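Local coordinates for proline iminopeptidase-related protein (Thermus thermophilus, PDB 2YYS), which is of unknown function but adopts the alpha/beta-hydrolase fold of the peptidase S33 family and may act as a peptidase, at residues H102-V107 with V129-L134; W133-L138 with G204-D209. All blocks are in the same frame, centred on the assembly; numbering follows the deposited sequence.

Both contacts use helix 131-141, the first helix of the mostly helical insertion that follows strand 119-125, and their centres are 8 Å apart. Contact 1 joins the start of this helix to the strand-turn-helix of the hydrolase core; contact 2 joins its next turns to the loop at 204-209, near the end of the insertion. Phe131 and Trp206 connect them: their rings meet edge-to-face, and Phe131 N lies 3.0 Å from Leu208 O, probably a hydrogen bond. Bound glycerol, probably from the crystallisation liquor, lies about 6 Å from the Phe131 side chain, and glycerol is also about 5 Å from that of Trp206, consistent with a pocket between core and insertion.

Contact 1: H102-V107 with V129-L134; sequences HGFGAV and VNFPWL
The Phe104 ring swings out opposite its backbone N (chi1 -178°), while Phe131 turns CG to the side of its own N (chi1 -80°), and the two rings meet between the nucleophile elbow of the alpha/beta-hydrolase fold and helix 131-141. Phe104 CD1 comes to the edge of the Phe131 ring, near its plane, and lies 3.4 Å from Phe131 CZ and 3.5 Å from Phe131 CE2. The planes stand at 72° with centroids 5.5 Å apart, an oblique aromatic pair. Phe104 also rests on Leu81 of helix 78-91 and on Leu205. Putting an alanine in place of Phe104 would probably leave the CE2-CZ edge of Phe131 without its aromatic partner and open a gap between elbow and helix.

The elbow is a type II' turn from His102 to Gly105, and Gly103, with positive phi, occupies the position where serine hydrolases of this fold carry their nucleophile. Asn130 caps the facing helix, its OD1 accepting from Trp133 N at 3.0 Å, with the donor above the carbonyl plane. A second, looser aliphatic contact lies beside the phenylalanines: Val107 CG2 lies 4.1 Å from Val129 CA and 4.4 Å from Val129 CG1.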
loop_
_atom_site.group_PDB
_atom_site.type_symbol
_atom_site.label_atom_id
_atom_site.label_comp_id
_atom_site.label_asym_id
_atom_site.label_seq_id
_atom_site.Cartn_x
_atom_site.Cartn_y
_atom_site.Cartn_z
ATOM N N HIS A 102 1.101 -0.173 1.761
ATOM C CA HIS A 102 2.011 -0.653 0.737
ATOM C C HIS A 102 1.620 -0.075 -0.626
ATOM O O HIS A 102 0.453 -0.082 -1.005
ATOM C CB HIS A 102 1.992 -2.179 0.696
ATOM C CG HIS A 102 2.960 -2.765 -0.282
ATOM N ND1 HIS A 102 2.558 -3.553 -1.335
ATOM C CD2 HIS A 102 4.310 -2.678 -0.369
ATOM C CE1 HIS A 102 3.618 -3.933 -2.027
ATOM N NE2 HIS A 102 4.695 -3.423 -1.456
ATOM N N GLY A 103 2.603 0.437 -1.359
ATOM C CA GLY A 103 2.367 0.984 -2.685
ATOM C C GLY A 103 1.389 2.142 -2.656
ATOM O O GLY A 103 1.561 3.070 -1.864
ATOM N N PHE A 104 0.360 2.059 -3.504
ATOM C CA PHE A 104 -0.705 3.051 -3.575
ATOM C C PHE A 104 -1.431 3.229 -2.248
ATOM O O PHE A 104 -1.976 4.288 -1.983
ATOM C CB PHE A 104 -1.724 2.679 -4.657
ATOM C CG PHE A 104 -2.823 3.694 -4.827
ATOM C CD1 PHE A 104 -2.526 5.012 -5.134
ATOM C CD2 PHE A 104 -4.140 3.338 -4.643
ATOM C CE1 PHE A 104 -3.545 5.951 -5.274
ATOM C CE2 PHE A 104 -5.155 4.258 -4.783
ATOM C CZ PHE A 104 -4.865 5.558 -5.098
ATOM N N GLY A 105 -1.447 2.185 -1.426
ATOM C CA GLY A 105 -1.951 2.285 -0.072
ATOM C C GLY A 105 -1.436 3.509 0.668
ATOM O O GLY A 105 -2.132 4.042 1.529
ATOM N N ALA A 106 -0.209 3.930 0.356
ATOM C CA ALA A 106 0.392 5.102 0.992
ATOM C C ALA A 106 -0.438 6.367 0.834
ATOM O O ALA A 106 -0.561 7.118 1.778
ATOM C CB ALA A 106 1.789 5.350 0.470
ATOM N N VAL A 107 -0.965 6.624 -0.363
ATOM C CA VAL A 107 -1.791 7.817 -0.578
ATOM C C VAL A 107 -3.020 7.763 0.308
ATOM O O VAL A 107 -3.426 8.781 0.882
ATOM C CB VAL A 107 -2.229 7.994 -2.055
ATOM C CG1 VAL A 107 -3.216 9.158 -2.211
ATOM C CG2 VAL A 107 -1.032 8.260 -2.919
ATOM N N VAL A 129 3.379 7.706 -4.562
ATOM C CA VAL A 129 2.682 8.976 -4.441
ATOM C C VAL A 129 2.654 9.804 -5.723
ATOM O O VAL A 129 1.797 10.658 -5.877
ATOM C CB VAL A 129 3.286 9.844 -3.324
ATOM C CG1 VAL A 129 3.218 9.127 -1.977
ATOM C CG2 VAL A 129 4.709 10.230 -3.642
ATOM N N ASN A 130 3.610 9.572 -6.615
ATOM C CA ASN A 130 3.765 10.351 -7.828
ATOM C C ASN A 130 3.598 9.428 -9.022
ATOM O O ASN A 130 4.530 8.740 -9.421
ATOM C CB ASN A 130 5.138 11.048 -7.860
ATOM C CG ASN A 130 5.265 12.028 -9.027
ATOM O OD1 ASN A 130 4.550 11.912 -10.012
ATOM N ND2 ASN A 130 6.174 12.996 -8.911
ATOM N N PHE A 131 2.394 9.410 -9.583
ATOM C CA PHE A 131 2.089 8.534 -10.703
ATOM C C PHE A 131 2.711 8.978 -12.027
ATOM O O PHE A 131 3.150 8.122 -12.788
ATOM C CB PHE A 131 0.582 8.295 -10.820
ATOM C CG PHE A 131 0.080 7.266 -9.852
ATOM C CD1 PHE A 131 -0.019 5.930 -10.230
ATOM C CD2 PHE A 131 -0.236 7.616 -8.551
ATOM C CE1 PHE A 131 -0.451 4.964 -9.330
ATOM C CE2 PHE A 131 -0.664 6.650 -7.643
ATOM C CZ PHE A 131 -0.772 5.323 -8.040
ATOM N N PRO A 132 2.749 10.275 -12.339
ATOM C CA PRO A 132 3.549 10.714 -13.488
ATOM C C PRO A 132 4.987 10.216 -13.436
ATOM O O PRO A 132 5.508 9.844 -14.463
ATOM C CB PRO A 132 3.485 12.245 -13.408
ATOM C CG PRO A 132 2.130 12.500 -12.804
ATOM C CD PRO A 132 1.997 11.391 -11.748
ATOM N N TRP A 133 5.606 10.214 -12.263
ATOM C CA TRP A 133 6.964 9.681 -12.104
ATOM C C TRP A 133 7.004 8.183 -12.431
ATOM O O TRP A 133 7.878 7.722 -13.158
ATOM C CB TRP A 133 7.480 9.927 -10.677
ATOM C CG TRP A 133 8.837 9.358 -10.424
ATOM C CD1 TRP A 133 10.043 9.919 -10.761
ATOM C CD2 TRP A 133 9.140 8.100 -9.802
ATOM N NE1 TRP A 133 11.074 9.089 -10.381
ATOM C CE2 TRP A 133 10.550 7.964 -9.794
ATOM C CE3 TRP A 133 8.361 7.073 -9.237
ATOM C CZ2 TRP A 133 11.193 6.848 -9.250
ATOM C CZ3 TRP A 133 9.001 5.960 -8.699
ATOM C CH2 TRP A 133 10.407 5.859 -8.709
ATOM N N LEU A 134 6.048 7.428 -11.897
ATOM C CA LEU A 134 5.970 5.992 -12.167
ATOM C C LEU A 134 5.781 5.706 -13.647
ATOM O O LEU A 134 6.352 4.750 -14.179
ATOM C CB LEU A 134 4.841 5.352 -11.353
ATOM C CG LEU A 134 4.630 3.838 -11.461
ATOM C CD1 LEU A 134 5.928 3.059 -11.238
ATOM C CD2 LEU A 134 3.570 3.372 -10.473
#

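Contact 2: W133-L138 with G204-D209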
loop_
_atom_site.group_PDB
_atom_site.type_symbol
_atom_site.label_atom_id
_atom_site.label_comp_id
_atom_site.label_asym_id
_atom_site.label_seq_id
_atom_site.Cartn_x
_atom_site.Cartn_y
_atom_site.Cartn_z
ATOM N N TRP A 133 5.606 10.214 -12.263
ATOM C CA TRP A 133 6.964 9.681 -12.104
ATOM C C TRP A 133 7.004 8.183 -12.431
ATOM O O TRP A 133 7.878 7.722 -13.158
ATOM C CB TRP A 133 7.480 9.927 -10.677
ATOM C CG TRP A 133 8.837 9.358 -10.424
ATOM C CD1 TRP A 133 10.043 9.919 -10.761
ATOM C CD2 TRP A 133 9.140 8.100 -9.802
ATOM N NE1 TRP A 133 11.074 9.089 -10.381
ATOM C CE2 TRP A 133 10.550 7.964 -9.794
ATOM C CE3 TRP A 133 8.361 7.073 -9.237
ATOM C CZ2 TRP A 133 11.193 6.848 -9.250
ATOM C CZ3 TRP A 133 9.001 5.960 -8.699
ATOM C CH2 TRP A 133 10.407 5.859 -8.709
ATOM N N LEU A 134 6.048 7.428 -11.897
ATOM C CA LEU A 134 5.970 5.992 -12.167
ATOM C C LEU A 134 5.781 5.706 -13.647
ATOM O O LEU A 134 6.352 4.750 -14.179
ATOM C CB LEU A 134 4.841 5.352 -11.353
ATOM C CG LEU A 134 4.630 3.838 -11.461
ATOM C CD1 LEU A 134 5.928 3.059 -11.238
ATOM C CD2 LEU A 134 3.570 3.372 -10.473
ATOM N N ALA A 135 4.988 6.544 -14.315
ATOM C CA ALA A 135 4.734 6.382 -15.746
ATOM C C ALA A 135 6.013 6.636 -16.554
ATOM O O ALA A 135 6.302 5.939 -17.510
ATOM C CB ALA A 135 3.613 7.313 -16.198
ATOM N N ALA A 136 6.770 7.645 -16.160
ATOM C CA ALA A 136 8.083 7.893 -16.736
ATOM C C ALA A 136 8.988 6.669 -16.560
ATOM O O ALA A 136 9.693 6.304 -17.485
ATOM C CB ALA A 136 8.724 9.129 -16.105
ATOM N N ARG A 137 8.939 6.023 -15.392
ATOM C CA ARG A 137 9.769 4.841 -15.133
ATOM C C ARG A 137 9.378 3.637 -15.983
ATOM O O ARG A 137 10.243 2.875 -16.395
ATOM C CB ARG A 137 9.748 4.436 -13.658
ATOM C CG ARG A 137 10.154 5.530 -12.697
ATOM C CD ARG A 137 11.637 5.781 -12.595
ATOM N NE ARG A 137 12.222 6.442 -13.754
ATOM C CZ ARG A 137 12.010 7.706 -14.113
ATOM N NH1 ARG A 137 11.163 8.477 -13.439
ATOM N NH2 ARG A 137 12.648 8.202 -15.171
ATOM N N LEU A 138 8.082 3.455 -16.219
ATOM C CA LEU A 138 7.591 2.394 -17.093
ATOM C C LEU A 138 8.070 2.626 -18.535
ATOM O O LEU A 138 8.553 1.710 -19.201
ATOM C CB LEU A 138 6.060 2.330 -17.038
ATOM C CG LEU A 138 5.515 1.772 -15.721
ATOM C CD1 LEU A 138 4.051 2.082 -15.566
ATOM C CD2 LEU A 138 5.739 0.262 -15.638
ATOM N N GLY A 204 -8.430 9.363 -13.884
ATOM C CA GLY A 204 -7.200 10.144 -13.980
ATOM C C GLY A 204 -6.092 9.827 -12.971
ATOM O O GLY A 204 -5.296 10.711 -12.622
ATOM N N LEU A 205 -6.014 8.575 -12.520
ATOM C CA LEU A 205 -5.037 8.183 -11.501
ATOM C C LEU A 205 -3.598 8.431 -11.943
ATOM O O LEU A 205 -2.773 8.842 -11.146
ATOM C CB LEU A 205 -5.176 6.702 -11.134
ATOM C CG LEU A 205 -4.189 6.184 -10.064
ATOM C CD1 LEU A 205 -4.474 6.808 -8.717
ATOM C CD2 LEU A 205 -4.250 4.681 -9.947
ATOM N N TRP A 206 -3.304 8.173 -13.204
ATOM C CA TRP A 206 -1.954 8.379 -13.722
ATOM C C TRP A 206 -1.493 9.839 -13.807
ATOM O O TRP A 206 -0.304 10.091 -13.974
ATOM C CB TRP A 206 -1.784 7.649 -15.051
ATOM C CG TRP A 206 -1.715 6.207 -14.797
ATOM C CD1 TRP A 206 -2.746 5.318 -14.837
ATOM C CD2 TRP A 206 -0.569 5.473 -14.377
ATOM N NE1 TRP A 206 -2.307 4.064 -14.491
ATOM C CE2 TRP A 206 -0.971 4.130 -14.199
ATOM C CE3 TRP A 206 0.765 5.810 -14.133
ATOM C CZ2 TRP A 206 -0.082 3.126 -13.801
ATOM C CZ3 TRP A 206 1.644 4.812 -13.737
ATOM C CH2 TRP A 206 1.215 3.488 -13.573
ATOM N N ARG A 207 -2.423 10.780 -13.669
ATOM C CA ARG A 207 -2.073 12.196 -13.526
ATOM C C ARG A 207 -1.833 12.600 -12.072
ATOM O O ARG A 207 -1.371 13.701 -11.812
ATOM C CB ARG A 207 -3.163 13.089 -14.139
ATOM C CG ARG A 207 -3.365 12.865 -15.634
ATOM C CD ARG A 207 -4.300 13.881 -16.299
ATOM N NE ARG A 207 -5.599 13.960 -15.629
ATOM C CZ ARG A 207 -6.687 13.230 -15.936
ATOM N NH1 ARG A 207 -6.669 12.327 -16.911
ATOM N NH2 ARG A 207 -7.811 13.406 -15.249
ATOM N N LEU A 208 -2.148 11.726 -11.122
ATOM C CA LEU A 208 -2.084 12.104 -9.715
ATOM C C LEU A 208 -0.646 12.180 -9.212
ATOM O O LEU A 208 0.054 11.173 -9.148
ATOM C CB LEU A 208 -2.889 11.146 -8.833
ATOM C CG LEU A 208 -2.753 11.405 -7.324
ATOM C CD1 LEU A 208 -3.301 12.793 -6.932
ATOM C CD2 LEU A 208 -3.441 10.304 -6.535
ATOM N N ASP A 209 -0.221 13.385 -8.864
ATOM C CA ASP A 209 1.001 13.588 -8.112
ATOM C C ASP A 209 0.656 14.145 -6.739
ATOM O O ASP A 209 0.420 15.335 -6.584
ATOM C CB ASP A 209 1.937 14.542 -8.852
ATOM C CG ASP A 209 3.228 14.781 -8.108
ATOM O OD1 ASP A 209 3.555 13.988 -7.198
ATOM O OD2 ASP A 209 3.984 15.739 -8.370
#
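Trp206 presents the outer rim of its six-membered ring to helix 131-141 and overlaps Leu134, Ala135 and Leu138, which lie on one side of that helix. The indole carries the whole 204-209 side of the contact. With CG anti to its carbonyl carbon (chi1 -72°) and the ring plane turned nearly perpendicular to the plane of CA, CB and CG (chi2 94°), it reaches out from the short 3-10 segment 205-207 and leads with CE3, CZ3 and CH2.

The neighbours are shared along this rim. Trp206 CE3 lies 3.8 Å from Ala135 CB, whose small methyl lets the ring come close to the helix backbone; Trp206 CZ3 is 3.8 Å from Ala135 N. Leu134 meets the ring at its edge, CG lying 3.9 Å from Trp206 CZ3, and its CD2 branch continues along to CH2. One turn further on, Leu138 crosses the indole at about a right angle and brings CD1 to 3.7 Å from Trp206 CH2.

The indole also touches Leu154 of helix 150-160, Phe167 of helix 163-171 and Leu201 of helix 195-202, so it joins several helices of the insertion that probably forms the cap over the hydrolase core. The loop carrying it starts at a Schellman motif, where Gly204, with positive phi, ends helix 195-202. Gly204 CA lies 3.3 Å above the plane of the Arg207 guanidinium, offset toward the rim, where a CB would clash with it; Arg207 NH1 forms a salt bridge with Glu151.

Between the two segments the side-chain contacts are apolar, carbon rim against aliphatic branches, and Ala135 N only packs against the ring edge, so the fit of shapes rather than directional bonding probably sets where Trp206 sits against the helix.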